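Local structure of dehydrogenase (Chromobacterium violaceum, 3Q2I) at residues I14-V19 with A76-L81; A39-V44 with T59-H64; R167-Y172 with A217-V222; G185-N190 with M240-L245. The protein probably oxidises a UDP-linked N-acetylglucosaminuronic acid with the help of NAD, a step toward 2,3-diacetamido-2,3-dideoxy-D-mannuronic acid. All coordinates share one frame; numbering follows the deposited sequence. Where two conformers were deposited one is given.

Contact 1. Residues I14-V19 with A76-L81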
# COMPACT_ATOMS: atom_id res chain seq x y z
N ILE A 14 54.71 -2.40 -11.88
CA ILE A 14 53.35 -2.96 -12.02
C ILE A 14 52.84 -2.88 -13.47
O ILE A 14 53.00 -1.86 -14.15
CB ILE A 14 52.34 -2.18 -11.14
CG1 ILE A 14 52.94 -1.91 -9.75
CG2 ILE A 14 51.00 -2.93 -11.09
CD1 ILE A 14 53.31 -3.20 -8.99
N ARG A 15 52.21 -3.96 -13.93
CA ARG A 15 51.76 -4.06 -15.29
C ARG A 15 50.25 -3.82 -15.38
O ARG A 15 49.51 -4.42 -14.59
CB ARG A 15 52.16 -5.42 -15.86
CG ARG A 15 53.69 -5.55 -15.81
CD ARG A 15 54.15 -6.89 -16.29
NE ARG A 15 53.99 -7.95 -15.30
CZ ARG A 15 54.54 -9.16 -15.42
NH1 ARG A 15 55.28 -9.42 -16.49
NH2 ARG A 15 54.36 -10.09 -14.50
N PHE A 16 49.86 -2.93 -16.29
CA PHE A 16 48.43 -2.61 -16.53
C PHE A 16 47.97 -3.05 -17.92
O PHE A 16 48.72 -2.98 -18.91
CB PHE A 16 48.26 -1.11 -16.37
CG PHE A 16 48.34 -0.62 -14.95
CD1 PHE A 16 47.20 -0.53 -14.16
CD2 PHE A 16 49.57 -0.34 -14.35
CE1 PHE A 16 47.29 -0.10 -12.85
CE2 PHE A 16 49.66 0.10 -13.04
CZ PHE A 16 48.52 0.20 -12.28
N ALA A 17 46.72 -3.49 -18.04
CA ALA A 17 46.11 -3.63 -19.36
C ALA A 17 44.85 -2.75 -19.31
O ALA A 17 44.32 -2.45 -18.20
CB ALA A 17 45.72 -5.06 -19.65
N LEU A 18 44.43 -2.24 -20.47
CA LEU A 18 43.26 -1.38 -20.47
C LEU A 18 42.25 -1.75 -21.56
O LEU A 18 42.61 -2.06 -22.69
CB LEU A 18 43.64 0.09 -20.58
CG LEU A 18 42.59 1.21 -20.76
CD1 LEU A 18 42.96 2.47 -20.07
CD2 LEU A 18 42.11 1.43 -22.20
N VAL A 19 40.96 -1.75 -21.23
CA VAL A 19 39.95 -2.03 -22.24
C VAL A 19 38.98 -0.86 -22.36
O VAL A 19 38.51 -0.33 -21.33
CB VAL A 19 39.21 -3.38 -21.98
CG1 VAL A 19 38.62 -3.43 -20.59
CG2 VAL A 19 38.19 -3.69 -23.04
N ALA A 76 49.30 -8.69 -17.40
CA ALA A 76 49.09 -7.50 -16.58
C ALA A 76 48.75 -7.95 -15.17
O ALA A 76 48.21 -9.04 -14.99
CB ALA A 76 47.93 -6.65 -17.16
N ASP A 77 49.09 -7.11 -14.19
CA ASP A 77 48.66 -7.30 -12.80
C ASP A 77 47.19 -6.84 -12.67
O ASP A 77 46.40 -7.48 -11.97
CB ASP A 77 49.54 -6.45 -11.89
CG ASP A 77 50.99 -6.93 -11.88
OD1 ASP A 77 51.18 -8.12 -11.61
OD2 ASP A 77 51.88 -6.13 -12.22
N ILE A 78 46.89 -5.71 -13.28
CA ILE A 78 45.57 -5.05 -13.20
C ILE A 78 45.00 -4.78 -14.59
O ILE A 78 45.72 -4.38 -15.50
CB ILE A 78 45.73 -3.71 -12.51
CG1 ILE A 78 46.16 -4.01 -11.08
CG2 ILE A 78 44.41 -2.84 -12.67
CD1 ILE A 78 46.58 -2.82 -10.27
N VAL A 79 43.69 -5.00 -14.77
CA VAL A 79 43.00 -4.75 -16.03
C VAL A 79 42.08 -3.57 -15.75
O VAL A 79 41.33 -3.59 -14.76
CB VAL A 79 42.15 -5.94 -16.53
CG1 VAL A 79 41.40 -5.57 -17.83
CG2 VAL A 79 43.05 -7.14 -16.87
N ILE A 80 42.19 -2.52 -16.55
CA ILE A 80 41.51 -1.25 -16.29
C ILE A 80 40.29 -1.24 -17.22
O ILE A 80 40.40 -1.56 -18.42
CB ILE A 80 42.39 -0.07 -16.71
CG1 ILE A 80 43.70 -0.06 -15.90
CG2 ILE A 80 41.65 1.22 -16.54
CD1 ILE A 80 44.88 0.54 -16.70
N LEU A 81 39.10 -0.93 -16.66
CA LEU A 81 37.88 -0.94 -17.48
C LEU A 81 37.41 0.50 -17.74
O LEU A 81 36.94 1.19 -16.83
CB LEU A 81 36.75 -1.67 -16.70
CG LEU A 81 37.14 -3.07 -16.25
CD1 LEU A 81 35.89 -3.75 -15.59
CD2 LEU A 81 37.63 -3.88 -17.40

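Contact 2. Residues A39-V44 with T59-H64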
# COMPACT_ATOMS: atom_id res chain seq x y z
N ALA A 39 55.25 1.85 -13.14
CA ALA A 39 54.13 1.22 -13.83
C ALA A 39 54.30 1.27 -15.34
O ALA A 39 54.79 2.27 -15.89
CB ALA A 39 52.83 1.97 -13.46
N GLU A 40 53.81 0.24 -16.02
CA GLU A 40 53.68 0.30 -17.46
C GLU A 40 52.37 -0.27 -17.99
O GLU A 40 51.80 -1.21 -17.42
CB GLU A 40 54.84 -0.45 -18.12
CG GLU A 40 54.80 -1.95 -17.86
CD GLU A 40 56.15 -2.61 -18.10
OE1 GLU A 40 56.44 -3.62 -17.41
OE2 GLU A 40 56.90 -2.11 -18.97
N LEU A 41 51.93 0.30 -19.10
CA LEU A 41 50.75 -0.17 -19.81
C LEU A 41 51.19 -1.06 -20.96
O LEU A 41 51.79 -0.57 -21.92
CB LEU A 41 49.94 1.04 -20.30
CG LEU A 41 48.67 0.70 -21.09
CD1 LEU A 41 47.60 0.09 -20.18
CD2 LEU A 41 48.19 2.06 -21.59
N ILE A 42 50.89 -2.34 -20.89
CA ILE A 42 51.42 -3.32 -21.82
C ILE A 42 50.42 -3.85 -22.84
O ILE A 42 50.82 -4.49 -23.82
CB ILE A 42 52.10 -4.50 -21.08
CG1 ILE A 42 51.14 -5.07 -20.02
CG2 ILE A 42 53.32 -4.01 -20.31
CD1 ILE A 42 51.42 -6.52 -19.63
N ASP A 43 49.12 -3.62 -22.63
CA ASP A 43 48.14 -4.17 -23.54
C ASP A 43 46.90 -3.26 -23.52
O ASP A 43 46.55 -2.76 -22.45
CB ASP A 43 47.72 -5.56 -23.06
CG ASP A 43 48.83 -6.57 -23.22
OD1 ASP A 43 48.98 -7.08 -24.36
OD2 ASP A 43 49.53 -6.83 -22.21
N VAL A 44 46.32 -3.01 -24.69
CA VAL A 44 45.12 -2.17 -24.80
C VAL A 44 44.13 -2.89 -25.68
O VAL A 44 44.48 -3.72 -26.54
CB VAL A 44 45.37 -0.73 -25.30
CG1 VAL A 44 46.11 0.09 -24.28
CG2 VAL A 44 46.07 -0.72 -26.69
N THR A 59 50.73 4.80 -26.87
CA THR A 59 51.18 4.23 -25.59
C THR A 59 52.26 3.18 -25.81
O THR A 59 52.98 2.85 -24.87
CB THR A 59 50.00 3.50 -24.89
OG1 THR A 59 49.57 2.42 -25.72
CG2 THR A 59 48.86 4.47 -24.62
N GLY A 60 52.33 2.63 -27.01
CA GLY A 60 53.28 1.56 -27.33
C GLY A 60 52.82 0.17 -26.92
O GLY A 60 53.47 -0.84 -27.20
N ALA A 61 51.70 0.09 -26.19
CA ALA A 61 51.16 -1.18 -25.74
C ALA A 61 50.77 -2.06 -26.91
O ALA A 61 50.47 -1.51 -27.97
CB ALA A 61 49.88 -0.88 -24.91
N ARG A 62 50.71 -3.38 -26.74
CA ARG A 62 50.09 -4.24 -27.73
C ARG A 62 48.58 -4.03 -27.78
O ARG A 62 47.96 -3.82 -26.73
CB ARG A 62 50.29 -5.72 -27.46
CG ARG A 62 51.74 -6.15 -27.22
CD ARG A 62 51.76 -7.49 -26.51
NE ARG A 62 52.94 -8.28 -26.86
CZ ARG A 62 53.89 -8.62 -26.01
NH1 ARG A 62 53.81 -8.25 -24.73
NH2 ARG A 62 54.93 -9.34 -26.44
N GLY A 63 48.02 -4.23 -28.98
CA GLY A 63 46.58 -4.02 -29.22
C GLY A 63 45.79 -5.30 -29.32
O GLY A 63 46.28 -6.32 -29.81
N HIS A 64 44.52 -5.29 -28.90
CA HIS A 64 43.68 -6.46 -29.06
C HIS A 64 42.27 -6.05 -29.43
O HIS A 64 41.80 -5.02 -28.95
CB HIS A 64 43.61 -7.20 -27.72
CG HIS A 64 44.95 -7.57 -27.17
ND1 HIS A 64 45.48 -8.84 -27.33
CD2 HIS A 64 45.85 -6.88 -26.44
CE1 HIS A 64 46.65 -8.90 -26.73
NE2 HIS A 64 46.90 -7.72 -26.18

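Contact 3. Residues R167-Y172 with A217-V222. With HP7 ((2S,3S,4R,5R,6R)-5-acetamido-6-[[[(2R,3S,4R,5R)-5-(2,4-dioxopyrimidin-1-yl)-3,4-dihydroxy-oxolan-2-yl]methoxy-hydroxy-phosphoryl]oxy-hydroxy-phosphoryl]oxy-3,4-dihydroxy-oxane-2-carboxylic acid), chain C.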
# COMPACT_ATOMS: atom_id res chain seq x y z
N ARG A 167 24.65 19.81 -20.41
CA ARG A 167 25.02 18.78 -21.37
C ARG A 167 24.04 18.90 -22.52
O ARG A 167 22.83 18.76 -22.34
CB ARG A 167 24.90 17.34 -20.82
CG ARG A 167 25.80 17.05 -19.64
CD ARG A 167 27.27 17.17 -20.02
NE ARG A 167 28.17 16.78 -18.94
CZ ARG A 167 28.66 17.62 -18.05
NH1 ARG A 167 29.50 17.15 -17.13
NH2 ARG A 167 28.33 18.91 -18.05
N PRO A 168 24.54 19.25 -23.72
CA PRO A 168 23.63 19.45 -24.84
C PRO A 168 23.32 18.10 -25.49
O PRO A 168 23.98 17.11 -25.16
CB PRO A 168 24.48 20.32 -25.81
CG PRO A 168 25.90 19.82 -25.52
CD PRO A 168 25.92 19.66 -24.02
N GLN A 169 22.34 18.04 -26.39
CA GLN A 169 22.04 16.80 -27.06
C GLN A 169 23.28 16.12 -27.69
O GLN A 169 23.38 14.88 -27.73
CB GLN A 169 20.91 16.97 -28.09
CG GLN A 169 20.39 15.71 -28.70
CD GLN A 169 19.67 14.87 -27.68
OE1 GLN A 169 18.91 15.39 -26.84
NE2 GLN A 169 19.93 13.57 -27.70
N GLU A 170 24.19 16.92 -28.24
CA GLU A 170 25.31 16.33 -28.98
C GLU A 170 26.22 15.51 -28.05
O GLU A 170 26.84 14.54 -28.48
CB GLU A 170 26.13 17.41 -29.71
CG GLU A 170 26.73 18.47 -28.80
CD GLU A 170 27.92 19.21 -29.41
OE1 GLU A 170 28.55 20.01 -28.68
OE2 GLU A 170 28.21 19.00 -30.61
N TYR A 171 26.23 15.84 -26.75
CA TYR A 171 26.96 15.03 -25.76
C TYR A 171 26.43 13.60 -25.71
O TYR A 171 27.19 12.62 -25.73
CB TYR A 171 26.85 15.74 -24.39
CG TYR A 171 27.20 14.84 -23.23
CD1 TYR A 171 28.51 14.68 -22.81
CD2 TYR A 171 26.22 14.08 -22.59
CE1 TYR A 171 28.85 13.83 -21.77
CE2 TYR A 171 26.55 13.22 -21.57
CZ TYR A 171 27.84 13.11 -21.15
OH TYR A 171 28.16 12.26 -20.13
N TYR A 172 25.11 13.45 -25.57
CA TYR A 172 24.49 12.13 -25.54
C TYR A 172 24.55 11.40 -26.88
O TYR A 172 24.68 10.20 -26.93
CB TYR A 172 23.03 12.25 -25.11
CG TYR A 172 22.91 12.93 -23.76
CD1 TYR A 172 22.99 12.16 -22.58
CD2 TYR A 172 22.64 14.29 -23.63
CE1 TYR A 172 22.87 12.75 -21.35
CE2 TYR A 172 22.49 14.89 -22.38
CZ TYR A 172 22.62 14.09 -21.24
OH TYR A 172 22.45 14.72 -20.04
N ALA A 217 14.10 17.75 -21.23
CA ALA A 217 14.46 18.38 -22.52
C ALA A 217 15.23 17.47 -23.44
O ALA A 217 15.06 17.55 -24.65
CB ALA A 217 15.24 19.63 -22.34
N ARG A 218 16.12 16.64 -22.93
CA ARG A 218 16.95 15.86 -23.86
C ARG A 218 16.23 14.66 -24.45
O ARG A 218 15.25 14.16 -23.88
CB ARG A 218 18.24 15.43 -23.16
CG ARG A 218 19.04 16.63 -22.72
CD ARG A 218 19.70 17.37 -23.92
NE ARG A 218 20.31 18.58 -23.39
CZ ARG A 218 19.75 19.79 -23.40
NH1 ARG A 218 18.58 19.96 -24.02
NH2 ARG A 218 20.40 20.83 -22.88
N ASN A 219 16.68 14.22 -25.62
CA ASN A 219 16.13 13.06 -26.27
C ASN A 219 16.93 11.82 -25.91
O ASN A 219 17.81 11.35 -26.65
CB ASN A 219 16.09 13.31 -27.79
CG ASN A 219 15.06 14.37 -28.16
OD1 ASN A 219 13.92 14.32 -27.69
ND2 ASN A 219 15.45 15.33 -29.00
N ILE A 220 16.64 11.31 -24.71
CA ILE A 220 17.35 10.20 -24.09
C ILE A 220 16.30 9.54 -23.17
O ILE A 220 15.30 10.15 -22.91
CB ILE A 220 18.50 10.67 -23.20
CG1 ILE A 220 18.03 11.69 -22.15
CG2 ILE A 220 19.60 11.31 -24.06
CD1 ILE A 220 19.16 12.29 -21.34
N GLU A 221 16.60 8.35 -22.70
CA GLU A 221 15.60 7.70 -21.84
C GLU A 221 15.89 7.89 -20.36
O GLU A 221 14.96 7.80 -19.57
CB GLU A 221 15.47 6.24 -22.23
CG GLU A 221 16.64 5.46 -21.69
CD GLU A 221 16.46 3.98 -21.91
OE1 GLU A 221 17.51 3.30 -22.03
OE2 GLU A 221 15.27 3.54 -21.96
N VAL A 222 17.13 8.26 -19.99
CA VAL A 222 17.49 8.58 -18.62
C VAL A 222 17.19 10.02 -18.20
O VAL A 222 16.82 10.87 -19.04
CB VAL A 222 19.01 8.29 -18.35
CG1 VAL A 222 19.34 6.82 -18.70
CG2 VAL A 222 19.89 9.31 -19.12
N1 HP7 C . 29.70 20.60 -21.27
C2 HP7 C . 28.93 21.57 -21.75
O2 HP7 C . 28.31 21.38 -22.83
N3 HP7 C . 28.82 22.75 -21.14
C4 HP7 C . 29.49 22.98 -20.00
O4 HP7 C . 29.40 24.13 -19.49
C5 HP7 C . 30.30 21.98 -19.45
C6 HP7 C . 30.39 20.77 -20.13
PA HP7 C . 33.53 18.19 -18.81
PB HP7 C . 34.48 16.18 -17.08
O'P HP7 C . 29.48 14.41 -18.19
O'Q HP7 C . 30.53 12.61 -18.92
C1' HP7 C . 32.41 15.46 -15.64
O1A HP7 C . 33.39 19.38 -17.88
O1B HP7 C . 34.81 17.28 -16.09
C1C HP7 C . 29.72 19.31 -21.96
C2' HP7 C . 32.26 14.64 -14.34
N2' HP7 C . 33.46 14.77 -13.51
O2A HP7 C . 34.72 18.03 -19.73
O2B HP7 C . 35.54 15.41 -17.83
C2C HP7 C . 30.78 19.22 -23.05
O2C HP7 C . 30.15 18.50 -24.12
C3' HP7 C . 32.03 13.17 -14.66
O3' HP7 C . 31.58 12.56 -13.42
O3A HP7 C . 33.35 16.79 -18.04
O3B HP7 C . 33.62 15.04 -16.29
C3C HP7 C . 31.83 18.31 -22.44
O3C HP7 C . 32.51 17.56 -23.44
C4' HP7 C . 30.93 12.99 -15.72
O4' HP7 C . 30.80 11.64 -16.16
C4C HP7 C . 31.04 17.38 -21.52
O4C HP7 C . 30.08 18.31 -21.00
C5' HP7 C . 31.38 13.78 -16.96
O5' HP7 C . 31.36 15.15 -16.55
C5C HP7 C . 31.90 16.90 -20.38
O5C HP7 C . 32.19 18.11 -19.69
C6' HP7 C . 30.42 13.58 -18.10
C7' HP7 C . 33.52 15.24 -12.26
O7' HP7 C . 32.56 15.55 -11.54
C8' HP7 C . 34.92 15.38 -11.70

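Contact 4. Residues G185-N190 with M240-L245. With HP7 ((2S,3S,4R,5R,6R)-5-acetamido-6-[[[(2R,3S,4R,5R)-5-(2,4-dioxopyrimidin-1-yl)-3,4-dihydroxy-oxolan-2-yl]methoxy-hydroxy-phosphoryl]oxy-hydroxy-phosphoryl]oxy-3,4-dihydroxy-oxane-2-carboxylic acid), chain C.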
# COMPACT_ATOMS: atom_id res chain seq x y z
N GLY A 185 22.85 5.23 -17.31
CA GLY A 185 22.20 6.02 -16.25
C GLY A 185 22.18 7.48 -16.61
O GLY A 185 22.71 7.87 -17.66
N GLY A 186 21.58 8.33 -15.78
CA GLY A 186 21.40 9.74 -16.15
C GLY A 186 22.13 10.69 -15.23
O GLY A 186 23.27 10.43 -14.79
N ALA A 187 21.55 11.87 -15.07
CA ALA A 187 22.19 12.96 -14.33
C ALA A 187 22.78 12.53 -12.98
O ALA A 187 23.84 13.02 -12.55
CB ALA A 187 21.26 14.14 -14.19
N PHE A 188 22.09 11.63 -12.26
CA PHE A 188 22.63 11.16 -10.99
C PHE A 188 23.73 10.11 -11.12
O PHE A 188 24.78 10.26 -10.49
CB PHE A 188 21.50 10.63 -10.09
CG PHE A 188 20.70 11.69 -9.38
CD1 PHE A 188 21.18 12.35 -8.26
CD2 PHE A 188 19.34 11.82 -9.67
CE1 PHE A 188 20.41 13.28 -7.55
CE2 PHE A 188 18.51 12.66 -8.88
CZ PHE A 188 19.08 13.46 -7.89
N MET A 189 23.50 9.07 -11.93
CA MET A 189 24.43 7.92 -11.99
C MET A 189 25.69 8.22 -12.82
O MET A 189 26.76 7.70 -12.46
CB MET A 189 23.69 6.74 -12.58
CG MET A 189 24.55 5.48 -12.87
SD MET A 189 23.57 4.04 -13.29
CE MET A 189 22.94 3.57 -11.68
N ASN A 190 25.52 9.02 -13.86
CA ASN A 190 26.69 9.44 -14.65
C ASN A 190 27.18 10.80 -14.14
O ASN A 190 28.10 10.86 -13.32
CB ASN A 190 26.39 9.50 -16.15
CG ASN A 190 27.63 9.98 -16.93
OD1 ASN A 190 28.42 10.72 -16.37
ND2 ASN A 190 27.84 9.49 -18.13
N MET A 240 19.66 16.64 -2.56
CA MET A 240 20.57 16.83 -3.68
C MET A 240 19.77 17.12 -4.94
O MET A 240 18.78 16.44 -5.22
CB MET A 240 21.36 15.53 -3.90
CG MET A 240 22.34 15.78 -5.04
SD MET A 240 23.50 14.39 -5.17
CE MET A 240 24.23 14.74 -6.75
N ASN A 241 20.15 18.20 -5.62
CA ASN A 241 19.40 18.70 -6.79
C ASN A 241 20.36 18.67 -7.96
O ASN A 241 21.53 19.10 -7.82
CB ASN A 241 19.05 20.17 -6.58
CG ASN A 241 18.23 20.38 -5.36
OD1 ASN A 241 17.17 19.77 -5.20
ND2 ASN A 241 18.71 21.21 -4.45
N VAL A 242 19.95 18.09 -9.08
CA VAL A 242 20.83 18.02 -10.24
C VAL A 242 20.07 18.40 -11.51
O VAL A 242 18.93 17.97 -11.72
CB VAL A 242 21.48 16.64 -10.31
CG1 VAL A 242 22.22 16.35 -9.01
CG2 VAL A 242 20.45 15.52 -10.52
N THR A 243 20.70 19.16 -12.42
CA THR A 243 20.16 19.20 -13.77
C THR A 243 21.31 19.35 -14.74
O THR A 243 22.33 19.92 -14.34
CB THR A 243 19.14 20.33 -14.03
OG1 THR A 243 18.59 20.21 -15.36
CG2 THR A 243 19.77 21.71 -13.71
N MET A 244 21.17 18.77 -15.92
CA MET A 244 22.12 18.97 -17.04
C MET A 244 21.57 20.01 -18.02
O MET A 244 22.06 20.13 -19.15
CB MET A 244 22.42 17.64 -17.75
CG MET A 244 23.14 16.62 -16.89
SD MET A 244 24.68 17.21 -16.15
CE MET A 244 24.38 17.09 -14.39
N LEU A 245 20.55 20.75 -17.61
CA LEU A 245 19.86 21.63 -18.56
C LEU A 245 20.14 23.09 -18.23
O LEU A 245 19.37 23.96 -18.65
CB LEU A 245 18.33 21.45 -18.47
CG LEU A 245 17.88 20.02 -18.72
CD1 LEU A 245 16.36 19.95 -18.66
CD2 LEU A 245 18.45 19.46 -20.04
N1 HP7 C . 29.70 20.60 -21.27
C2 HP7 C . 28.93 21.57 -21.75
O2 HP7 C . 28.31 21.38 -22.83
N3 HP7 C . 28.82 22.75 -21.14
C4 HP7 C . 29.49 22.98 -20.00
O4 HP7 C . 29.40 24.13 -19.49
C5 HP7 C . 30.30 21.98 -19.45
C6 HP7 C . 30.39 20.77 -20.13
PA HP7 C . 33.53 18.19 -18.81
PB HP7 C . 34.48 16.18 -17.08
O'P HP7 C . 29.48 14.41 -18.19
O'Q HP7 C . 30.53 12.61 -18.92
C1' HP7 C . 32.41 15.46 -15.64
O1A HP7 C . 33.39 19.38 -17.88
O1B HP7 C . 34.81 17.28 -16.09
C1C HP7 C . 29.72 19.31 -21.96
C2' HP7 C . 32.26 14.64 -14.34
N2' HP7 C . 33.46 14.77 -13.51
O2A HP7 C . 34.72 18.03 -19.73
O2B HP7 C . 35.54 15.41 -17.83
C2C HP7 C . 30.78 19.22 -23.05
O2C HP7 C . 30.15 18.50 -24.12
C3' HP7 C . 32.03 13.17 -14.66
O3' HP7 C . 31.58 12.56 -13.42
O3A HP7 C . 33.35 16.79 -18.04
O3B HP7 C . 33.62 15.04 -16.29
C3C HP7 C . 31.83 18.31 -22.44
O3C HP7 C . 32.51 17.56 -23.44
C4' HP7 C . 30.93 12.99 -15.72
O4' HP7 C . 30.80 11.64 -16.16
C4C HP7 C . 31.04 17.38 -21.52
O4C HP7 C . 30.08 18.31 -21.00
C5' HP7 C . 31.38 13.78 -16.96
O5' HP7 C . 31.36 15.15 -16.55
C5C HP7 C . 31.90 16.90 -20.38
O5C HP7 C . 32.19 18.11 -19.69
C6' HP7 C . 30.42 13.58 -18.10
C7' HP7 C . 33.52 15.24 -12.26
O7' HP7 C . 32.56 15.55 -11.54
C8' HP7 C . 34.92 15.38 -11.70

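Contact 1. Residues I14-V19 with A76-L81
Strands 14-19 and 78-81 run parallel, pairing F16 with I78, A17 with V79, L18 with I80 and V19 with L81. The ladder of backbone bonds runs from I78 N to R15 O, from A17 N to I78 O, from I80 N to A17 O, and from V19 N to I80 O. R15 O is gripped twice, because D77 N also donates to it, at 2.8 Å and from above the carbonyl plane. D77 then returns a bond with its side chain. Its OD2 accepts from R15 N at 2.8 Å, nearly straight at 175°, on the anti side of the carboxylate and somewhat out of its plane. D77 OD2 also forms a salt bridge with R12, while the guanidinium of R15 pairs with D75.

F16, L18, I78 and I80 share one face of the sheet. I80 CD1 reaches F16 CD1 at 3.6 Å, and I78 CD1 lies 3.8 Å from F16 CE1. Both methyls approach the ring obliquely. Helices 25-34 and 304-315 pack on this face. Just before strand 78-81, A76 CB lies 3.7 Å from A17 CB. On the face of A17, V19 CG1 stands between its own backbone N and carbonyl carbon (chi1 54°), and meets L81 CD2 tightly at 3.4 Å. V19 also touches the bound NADH. The two strands are central neighbours in the parallel sheet of an NAD-binding Rossmann fold.

Contact 2. Residues A39-V44 with T59-H64
D43 and H64 meet across neighbouring parallel strands in a beta-alpha-beta unit of the Rossmann fold, formed by strand 39-45, helix 49-59 and strand 62-64. The two side chains cross obliquely, with carboxylate and imidazole planes 45° apart. H64 NE2 donates to D43 OD1 at 2.8 Å with an angle of 167°. The oxygen lies close to the ring plane and is approached on the anti side, tilted from the carboxylate plane. The second oxygen, D43 OD2, is bonded to T74. The aspartate is thus held at both oxygens, which would limit its rotation.

R62 lies alongside D43, and both point the same way. R62 CD touches D43 OD1 at 3.5 Å. The guanidinium is carried past the carboxylate without forming a salt bridge.

Apolar groups meet where the chain leads into strand 62-64. A61 CB points at strand 39-45 and lies 3.9 Å from V44 CG1. L41 CG sits anti to its own N (chi1 179°), and L41 CD2 reaches T59 CG2 obliquely at 3.9 Å.

The backbones are joined by R62 N to I42 O, V44 N to R62 O, and a weak bond from H64 N to V44 O. T59 ends helix 49-59 in an ST turn: its OG1 accepts from A61 N at 3.2 Å and is also bonded to A55 O.

Contact 3. Residues R167-Y172 with A217-V222
R167 O is gripped by the guanidinium of R218 in the conformer described. There, R218 NE donates to R167 O at 2.7 Å, nearly straight at 167°, in the carbonyl plane and close to the guanidinium plane. R218 NH2 adds a weak bond to the same oxygen.

The Q169 side-chain amide both accepts from and donates to the N219 backbone. Its OE1 accepts from N219 N at 2.8 Å, and its NE2 donates to N219 O at 3.2 Å from above that carbonyl plane. CG of Q169 is anti to its backbone N (chi1 -172°), and the chain then bends at chi2 to bring the amide to N219. D173 also accepts from NE2.

These bonds join the turn leading into helix 169-173, and Q169 at its start, to the loop between strands 206-214 and 225-232, in the C-terminal alpha/beta domain. R167 and Y171 line the UDP-sugar pocket. R167 NE and NH1 both bond carboxylate oxygen O'P of the sugar acid, and R167 NH1 also reaches the ring oxygen O5' at 2.8 Å. Y171 OH donates to the other carboxylate oxygen, O'Q, at 2.7 Å. The positive charge of R167 would probably favour the ionised carboxylate.

Y172 is sandwiched. I220 CD1 sits over one face, 4.0 Å from the ring centroid, in a CH-pi contact. Y171 CD2 lies over the opposite face.

Contact 4. Residues G185-N190 with M240-L245
The contact belongs to the C-terminal alpha/beta domain, where helix 187-191 packs on strand 237-243 of the mixed sheet beside the UDP-sugar site. No hydrogen bond joins the two segments; the touching side chains are apolar. In the conformer described, V242 CG2 sits over the centre of the F188 ring, 3.6 Å from its centroid and 8° off the normal, a CH-pi contact. V242 CG1 lies anti to the carbonyl carbon (chi1 -56°), which puts CG2 between N and the carbonyl carbon and over the ring. V242 CG2 also touches A187 CB at 4.0 Å.

M240 approaches F188 at the ring edge. Its extended chain slides past the phenylalanine in the opposite direction. M240 CG lies 4.0 Å from F188 CE1, and M240 SD is 5.3 Å from the ring centroid, a Met-aromatic contact. A187 CB meets M244 CG at 4.1 Å where the strand ends.

From the same helix, N190 OD1 accepts from the sugar hydroxyl O4' of the ligand at 2.6 Å, while its ND2 is bonded to D184. F188 also packs on helix 325-344 and on V228 of strand 225-232. V242 touches V163 of the neighbouring strand 156-164, and N241 reaches S239 of another subunit.

Overall arrangement
Contacts 1 and 2 share the Rossmann sheet, where strands 14-19 and 39-45 are neighbours, F16 N probably hydrogen-bonded to E40 O. Contact 1 is buried in the middle of that sheet; contact 2 lies at the outermost strand and is only partly buried. Contacts 3 and 4 lie in the C-terminal domain, their centres about 30 Å or more from those of the first pair. They touch through R167 N, probably hydrogen-bonded to M244 O, and both reach the UDP-sugar. The chemistry follows the place. Contacts 1 and 2 rest on parallel backbone ladders. The partly buried contact 3 ties a loop to a helix by side-chain polar bonds, and the buried contact 4 is apolar.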